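Local coordinates for protein ethylbenzene dehydrogenase alpha-subunit (Aromatoleum aromaticum, PDB 2IVF) that is the alpha-subunit of a molybdenum enzyme of the molybdopterin oxidoreductase family and holds two pterin-guanosine cofactors, a molybdenum atom and an iron-sulfur cluster, at residues A[528-531]-A[532-536]; A[483-486]-A[487-491]; A[226-229]-A[230-234]. One frame throughout, in Å; residues are numbered along the deposited sequence.

Contact 1 of 3, residues A[528-531]-A[532-536]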
loop_
_atom_site.group_PDB
_atom_site.type_symbol
_atom_site.label_atom_id
_atom_site.label_comp_id
_atom_site.label_asym_id
_atom_site.label_seq_id
_atom_site.Cartn_x
_atom_site.Cartn_y
_atom_site.Cartn_z
ATOM N N MET A 528 30.358 17.897 13.517
ATOM C CA MET A 528 31.579 17.162 13.176
ATOM C C MET A 528 32.048 16.260 14.325
ATOM O O MET A 528 32.485 15.113 14.111
ATOM C CB MET A 528 32.665 18.159 12.815
ATOM C CG MET A 528 32.338 18.932 11.551
ATOM S SD MET A 528 33.515 20.233 11.242
ATOM C CE MET A 528 32.605 21.209 10.070
ATOM N N GLY A 529 31.929 16.763 15.540
ATOM C CA GLY A 529 32.238 15.972 16.725
ATOM C C GLY A 529 31.342 14.754 16.777
ATOM O O GLY A 529 31.797 13.644 17.072
ATOM N N ASN A 530 30.067 14.958 16.489
ATOM C CA ASN A 530 29.085 13.856 16.482
ATOM C C ASN A 530 29.389 12.773 15.430
ATOM O O ASN A 530 29.299 11.572 15.717
ATOM C CB ASN A 530 27.681 14.422 16.330
ATOM C CG ASN A 530 26.644 13.349 16.108
ATOM O OD1 ASN A 530 26.279 13.024 14.965
ATOM N ND2 ASN A 530 26.179 12.761 17.209
ATOM N N ILE A 531 29.778 13.184 14.222
ATOM C CA ILE A 531 30.224 12.229 13.177
ATOM C C ILE A 531 31.424 11.356 13.613
ATOM O O ILE A 531 31.430 10.147 13.386
ATOM C CB ILE A 531 30.615 12.963 11.890
ATOM C CG1 ILE A 531 29.390 13.628 11.245
ATOM C CG2 ILE A 531 31.219 12.013 10.871
ATOM C CD1 ILE A 531 29.785 14.688 10.278
ATOM N N GLU A 532 32.446 11.961 14.202
ATOM C CA GLU A 532 33.594 11.195 14.661
ATOM C C GLU A 532 33.152 10.145 15.674
ATOM O O GLU A 532 33.510 8.969 15.575
ATOM C CB GLU A 532 34.638 12.109 15.277
ATOM C CG GLU A 532 35.236 13.134 14.298
ATOM C CD GLU A 532 35.751 12.488 13.017
ATOM O OE1 GLU A 532 36.273 11.358 13.087
ATOM O OE2 GLU A 532 35.625 13.101 11.939
ATOM N N PHE A 533 32.368 10.574 16.653
ATOM C CA PHE A 533 31.767 9.652 17.627
ATOM C C PHE A 533 31.064 8.526 16.898
ATOM O O PHE A 533 31.220 7.347 17.223
ATOM C CB PHE A 533 30.756 10.423 18.503
ATOM C CG PHE A 533 29.930 9.556 19.430
ATOM C CD1 PHE A 533 30.346 9.305 20.726
ATOM C CD2 PHE A 533 28.709 9.036 19.017
ATOM C CE1 PHE A 533 29.578 8.527 21.601
ATOM C CE2 PHE A 533 27.938 8.247 19.895
ATOM C CZ PHE A 533 28.386 8.005 21.186
ATOM N N MET A 534 30.275 8.883 15.903
ATOM C CA MET A 534 29.486 7.874 15.227
ATOM C C MET A 534 30.352 6.861 14.496
ATOM O O MET A 534 30.049 5.667 14.499
ATOM C CB MET A 534 28.520 8.522 14.248
ATOM C CG MET A 534 27.338 9.187 14.925
ATOM S SD MET A 534 26.386 8.087 16.005
ATOM C CE MET A 534 25.668 7.002 14.732
ATOM N N LYS A 535 31.419 7.337 13.866
ATOM C CA LYS A 535 32.324 6.459 13.162
ATOM C C LYS A 535 32.855 5.395 14.111
ATOM O O LYS A 535 32.840 4.222 13.782
ATOM C CB LYS A 535 33.476 7.248 12.510
ATOM C CG LYS A 535 33.014 8.220 11.432
ATOM C CD LYS A 535 34.095 8.576 10.405
ATOM C CE LYS A 535 35.095 9.590 10.914
ATOM N NZ LYS A 535 36.062 10.031 9.836
ATOM N N VAL A 536 33.266 5.807 15.303
ATOM C CA VAL A 536 33.821 4.873 16.279
ATOM C C VAL A 536 32.791 3.938 16.863
ATOM O O VAL A 536 32.935 2.715 16.803
ATOM C CB VAL A 536 34.494 5.607 17.413
ATOM C CG1 VAL A 536 34.923 4.623 18.494
ATOM C CG2 VAL A 536 35.684 6.400 16.857
HETATM O O HOH W 1 33.968 15.094 11.352
#
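Met528 O accepts from Glu532 N and Gly529 O from Phe533 N, consecutive i to i+4 bonds within the alpha-helix 526-540 of the molybdopterin oxidoreductase chain. The first two are near straight, Phe533 N to Gly529 O being 3.2 Å with an N-H...O angle of 175°. One residue on, Met534 N binds Asn530 O at 2.9 Å in a more bent bond of 149°, and Lys535 N takes Ile531 O. Asn530 and Met534, one turn apart, lie side by side and point the same way, with Asn530 OD1 4.0 Å from Met534 CG; both pack on Val777 of helix 777-781. The bend at Met534 chi2 brings SD to the edge of the Phe533 ring, in its plane; a second bend at chi3 turns the terminal methyl. Ile531 puts its CG2 4.2 Å from Lys535 CG, a loose aliphatic contact along one side of the helix. Glu532 bends at chi2 (-52°), which curls the carboxylate back along the preceding turn. Its side chain touches Phe513 and Thr517 of helix 504-520, the same helix that Phe533 meets at Met509, while Ile531 touches Pro806 and Arg953. The two carboxylate oxygens of Glu532 part company. OE1 pairs with the ammonium of Lys535 three residues on, a salt bridge along the helix that would probably favour the ionised form of both groups. OE2 accepts a hydrogen bond from a water that also donates to the backbone, so that Met528 O has a second donor beside Glu532 N. This water stands 2.7 Å from Glu532 OE2 and 3.1 Å from Met528 O.

Contact 2 of 3, residues A[483-486]-A[487-491]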
loop_
_atom_site.group_PDB
_atom_site.type_symbol
_atom_site.label_atom_id
_atom_site.label_comp_id
_atom_site.label_asym_id
_atom_site.label_seq_id
_atom_site.Cartn_x
_atom_site.Cartn_y
_atom_site.Cartn_z
ATOM N N TYR A 483 15.446 11.872 11.930
ATOM C CA TYR A 483 14.606 11.233 12.933
ATOM C C TYR A 483 15.388 10.941 14.196
ATOM O O TYR A 483 16.611 10.896 14.145
ATOM C CB TYR A 483 14.031 9.928 12.390
ATOM C CG TYR A 483 15.018 8.986 11.713
ATOM C CD1 TYR A 483 15.749 8.035 12.439
ATOM C CD2 TYR A 483 15.173 9.014 10.321
ATOM C CE1 TYR A 483 16.652 7.151 11.777
ATOM C CE2 TYR A 483 16.048 8.150 9.657
ATOM C CZ TYR A 483 16.797 7.232 10.377
ATOM O OH TYR A 483 17.622 6.417 9.634
ATOM N N SER A 484 14.680 10.758 15.304
ATOM C CA SER A 484 15.316 10.345 16.534
ATOM C C SER A 484 15.159 8.867 16.624
ATOM O O SER A 484 14.036 8.374 16.648
ATOM C CB SER A 484 14.604 10.909 17.736
ATOM O OG SER A 484 15.284 10.488 18.905
ATOM N N ASP A 485 16.258 8.166 16.758
ATOM C CA ASP A 485 16.211 6.760 17.029
ATOM C C ASP A 485 16.821 6.490 18.409
ATOM O O ASP A 485 17.163 5.370 18.720
ATOM C CB ASP A 485 16.911 5.994 15.906
ATOM C CG ASP A 485 18.395 6.281 15.823
ATOM O OD1 ASP A 485 18.914 7.130 16.594
ATOM O OD2 ASP A 485 19.035 5.642 14.953
ATOM N N ASP A 486 16.872 7.521 19.255
ATOM C CA ASP A 486 17.455 7.407 20.594
ATOM C C ASP A 486 16.820 6.268 21.395
ATOM O O ASP A 486 17.513 5.513 22.114
ATOM C CB ASP A 486 17.319 8.733 21.361
ATOM C CG ASP A 486 18.114 9.864 20.724
ATOM O OD1 ASP A 486 18.090 9.961 19.487
ATOM O OD2 ASP A 486 18.744 10.660 21.433
ATOM N N ASN A 487 15.504 6.134 21.247
ATOM C CA ASN A 487 14.753 5.128 22.019
ATOM C C ASN A 487 15.270 3.719 21.747
ATOM O O ASN A 487 15.372 2.918 22.656
ATOM C CB ASN A 487 13.234 5.220 21.786
ATOM C CG ASN A 487 12.841 5.097 20.335
ATOM O OD1 ASN A 487 13.396 5.770 19.479
ATOM N ND2 ASN A 487 11.900 4.210 20.042
ATOM N N MET A 488 15.657 3.465 20.501
ATOM C CA MET A 488 16.216 2.183 20.115
ATOM C C MET A 488 17.688 2.072 20.439
ATOM O O MET A 488 18.126 1.047 21.019
ATOM C CB MET A 488 15.993 1.958 18.633
ATOM C CG MET A 488 14.586 1.667 18.337
ATOM S SD MET A 488 14.346 1.477 16.583
ATOM C CE MET A 488 13.933 3.142 16.071
ATOM N N VAL A 489 18.488 3.091 20.117
ATOM C CA VAL A 489 19.938 2.887 20.311
ATOM C C VAL A 489 20.352 2.914 21.767
ATOM O O VAL A 489 21.227 2.166 22.131
ATOM C CB VAL A 489 20.840 3.783 19.433
ATOM C CG1 VAL A 489 20.329 3.798 17.975
ATOM C CG2 VAL A 489 20.904 5.160 19.994
ATOM N N TYR A 490 19.749 3.727 22.626
ATOM C CA TYR A 490 20.084 3.647 24.072
ATOM C C TYR A 490 19.583 2.350 24.708
ATOM O O TYR A 490 20.278 1.726 25.544
ATOM C CB TYR A 490 19.547 4.842 24.862
ATOM C CG TYR A 490 20.277 6.129 24.609
ATOM C CD1 TYR A 490 21.393 6.471 25.358
ATOM C CD2 TYR A 490 19.844 7.015 23.644
ATOM C CE1 TYR A 490 22.065 7.664 25.125
ATOM C CE2 TYR A 490 20.510 8.178 23.391
ATOM C CZ TYR A 490 21.597 8.513 24.130
ATOM O OH TYR A 490 22.277 9.685 23.894
ATOM N N LEU A 491 18.386 1.930 24.329
ATOM C CA LEU A 491 17.891 0.635 24.768
ATOM C C LEU A 491 18.865 -0.461 24.346
ATOM O O LEU A 491 19.101 -1.406 25.083
ATOM C CB LEU A 491 16.514 0.368 24.205
ATOM C CG LEU A 491 15.869 -0.929 24.648
ATOM C CD1 LEU A 491 15.644 -0.912 26.129
ATOM C CD2 LEU A 491 14.540 -1.124 23.895
HETATM O O HOH W 2 13.756 8.637 20.130
HETATM O O HOH W 3 12.339 5.559 16.885
#
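The first turn of helix 486-493 begins here, with Asp485 at the N-cap position where a loop of the molybdopterin oxidoreductase fold runs into the helix. Asp485 does not cap through its carboxylate; its backbone O starts the helical bonding, taking Val489 N at 3.0 Å nearly along the C=O axis (N-H...O 165°) and, weakly, Met488 N. The Asp485 carboxylate instead crosses Val489, with OD2 3.8 Å from the methyl CG1, because its CG sits between the backbone N and the carbonyl carbon (chi1 65°). Asp486 O continues the pattern with Tyr490 N. Beside each other and pointing the same way, the Asp486 and Tyr490 side chains have their carboxylate and ring planes 39° apart and Asp486 OD2 3.6 Å from Tyr490 CE2. The Tyr490 hydroxyl and Asp486 OD2 both hydrogen-bond to Thr775 OG1, which joins the two polar ends. Asp486 OD1 is approached from above the carboxylate plane by Ser484 OG, which donates to it at 2.9 Å. Ser484 OG in turn accepts a hydrogen bond from a water that itself accepts from Asn487 N, at 2.7 and 3.3 Å respectively, so a first-turn amide is met through solvent. Asn487 packs on Met743 and Asn747 of helix 736-749, and Met488 on Trp200 of helix 197-210. Chemically, a buried carboxylate at a helix start is hydrogen-bonded by hydroxyls, those of Ser484 and Thr775 among its partners; with the helix N terminus beside it, Asp486 is probably stabilised as the anion.

Contact 3 of 3, residues A[226-229]-A[230-234]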
loop_
_atom_site.group_PDB
_atom_site.type_symbol
_atom_site.label_atom_id
_atom_site.label_comp_id
_atom_site.label_asym_id
_atom_site.label_seq_id
_atom_site.Cartn_x
_atom_site.Cartn_y
_atom_site.Cartn_z
ATOM N N MET A 226 23.416 9.198 -1.024
ATOM C CA MET A 226 24.890 9.324 -1.051
ATOM C C MET A 226 25.335 10.618 -1.708
ATOM O O MET A 226 26.414 11.136 -1.414
ATOM C CB MET A 226 25.502 8.105 -1.709
ATOM C CG MET A 226 25.364 6.852 -0.833
ATOM S SD MET A 226 26.411 7.012 0.619
ATOM C CE MET A 226 28.024 6.601 -0.061
ATOM N N GLY A 227 24.486 11.168 -2.576
ATOM C CA GLY A 227 24.764 12.428 -3.219
ATOM C C GLY A 227 24.626 13.588 -2.239
ATOM O O GLY A 227 25.370 14.558 -2.274
ATOM N N ALA A 228 23.652 13.480 -1.362
ATOM C CA ALA A 228 23.536 14.430 -0.276
ATOM C C ALA A 228 24.754 14.262 0.631
ATOM O O ALA A 228 25.409 15.231 1.029
ATOM C CB ALA A 228 22.224 14.162 0.512
ATOM N N PHE A 229 25.067 13.004 0.948
ATOM C CA PHE A 229 26.176 12.702 1.870
ATOM C C PHE A 229 27.424 13.341 1.323
ATOM O O PHE A 229 28.208 13.913 2.037
ATOM C CB PHE A 229 26.350 11.176 1.952
ATOM C CG PHE A 229 27.076 10.687 3.175
ATOM C CD1 PHE A 229 26.683 11.068 4.444
ATOM C CD2 PHE A 229 28.090 9.773 3.052
ATOM C CE1 PHE A 229 27.350 10.592 5.553
ATOM C CE2 PHE A 229 28.787 9.280 4.175
ATOM C CZ PHE A 229 28.387 9.672 5.417
ATOM N N HIS A 230 27.620 13.240 0.018
ATOM C CA HIS A 230 28.846 13.714 -0.573
ATOM C C HIS A 230 28.888 15.222 -0.839
ATOM O O HIS A 230 29.952 15.797 -0.841
ATOM C CB HIS A 230 29.185 12.889 -1.796
ATOM C CG HIS A 230 29.586 11.490 -1.426
ATOM N ND1 HIS A 230 29.628 10.466 -2.334
ATOM C CD2 HIS A 230 29.900 10.940 -0.216
ATOM C CE1 HIS A 230 29.979 9.346 -1.716
ATOM N NE2 HIS A 230 30.154 9.606 -0.429
ATOM N N THR A 231 27.727 15.827 -0.972
ATOM C CA THR A 231 27.591 17.275 -1.226
ATOM C C THR A 231 27.611 18.056 0.081
ATOM O O THR A 231 28.385 19.019 0.241
ATOM C CB THR A 231 26.290 17.556 -1.972
ATOM O OG1 THR A 231 26.286 16.825 -3.215
ATOM C CG2 THR A 231 26.107 19.049 -2.247
ATOM N N PHE A 232 26.803 17.605 1.036
ATOM C CA PHE A 232 26.621 18.299 2.297
ATOM C C PHE A 232 27.382 17.671 3.480
ATOM O O PHE A 232 27.470 18.275 4.569
ATOM C CB PHE A 232 25.147 18.332 2.631
ATOM C CG PHE A 232 24.273 18.877 1.525
ATOM C CD1 PHE A 232 24.368 20.205 1.136
ATOM C CD2 PHE A 232 23.328 18.064 0.902
ATOM C CE1 PHE A 232 23.537 20.712 0.158
ATOM C CE2 PHE A 232 22.485 18.575 -0.085
ATOM C CZ PHE A 232 22.610 19.898 -0.447
ATOM N N GLY A 233 27.890 16.461 3.290
ATOM C CA GLY A 233 28.602 15.760 4.368
ATOM C C GLY A 233 27.598 15.108 5.295
ATOM O O GLY A 233 27.985 14.574 6.300
ATOM N N LYS A 234 26.297 15.131 4.961
ATOM C CA LYS A 234 25.307 14.431 5.783
ATOM C C LYS A 234 24.030 14.205 5.027
ATOM O O LYS A 234 23.789 14.835 4.004
ATOM C CB LYS A 234 25.012 15.190 7.093
ATOM C CG LYS A 234 24.163 16.463 6.927
ATOM C CD LYS A 234 24.966 17.613 6.414
ATOM C CE LYS A 234 24.195 18.944 6.511
ATOM N NZ LYS A 234 23.904 19.372 7.932
#
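Met226 and His230 meet one turn apart on the short helix 226-232, their side chains crossing with Met226 CE 3.7 Å from His230 NE2. Met226 O lies over one face of the imidazole, offset toward its rim, while accepting from His230 N at 2.8 Å. Bends at chi2 and chi3 (-69° and -79°) fold the thioether back toward the ring, which Phe229 also meets obliquely, CD2 lying 3.9 Å from His230 CD2. Thr231 grips Gly227 O twice, with OG1 at 2.6 Å and its own N at 3.0 Å, from opposite faces of the carbonyl plane, so the buried hydroxyl is satisfied within its own helix. Ala228 CB touches Phe232 CD2, and Phe232 N bonds Ala228 O at 2.8 Å. Gly233, with positive phi (81°), turns the chain out of the helix and bonds weakly to Phe229 O. Farther out, His230 NE2 hydrogen-bonds to a glycerol, probably from the crystallisation liquor, and Lys234 NZ forms a salt bridge with Glu527 and hydrogen bonds with Ala781 O and His798. Phe232 meets Phe462 edge-to-face, placing this helix against helix 454-467, while Gly233 O accepts a hydrogen bond from Arg953 NH2, on a loop.

Overall arrangement
From the N terminus the order is contact 3 (226-234), contact 2 (483-491), contact 1 (528-536). Each closes only a single helical turn or two, and they follow in series without nesting or crossing, all in the molybdopterin oxidoreductase part of the chain. Contact 3 ends a short helix, contact 2 begins one, and contact 1 lies inside helix 526-540. Contacts 1 and 3 come within about 4 Å at their nearest atoms without touching; Lys234 reaches Glu527 at the start of contact 1's helix, and Arg953 meets both. Contacts 1 and 2 have centres about 16 Å apart; helix 777-781 is common to them, touched by contact 1 and bonded through Ser778 to Tyr483 O of contact 2.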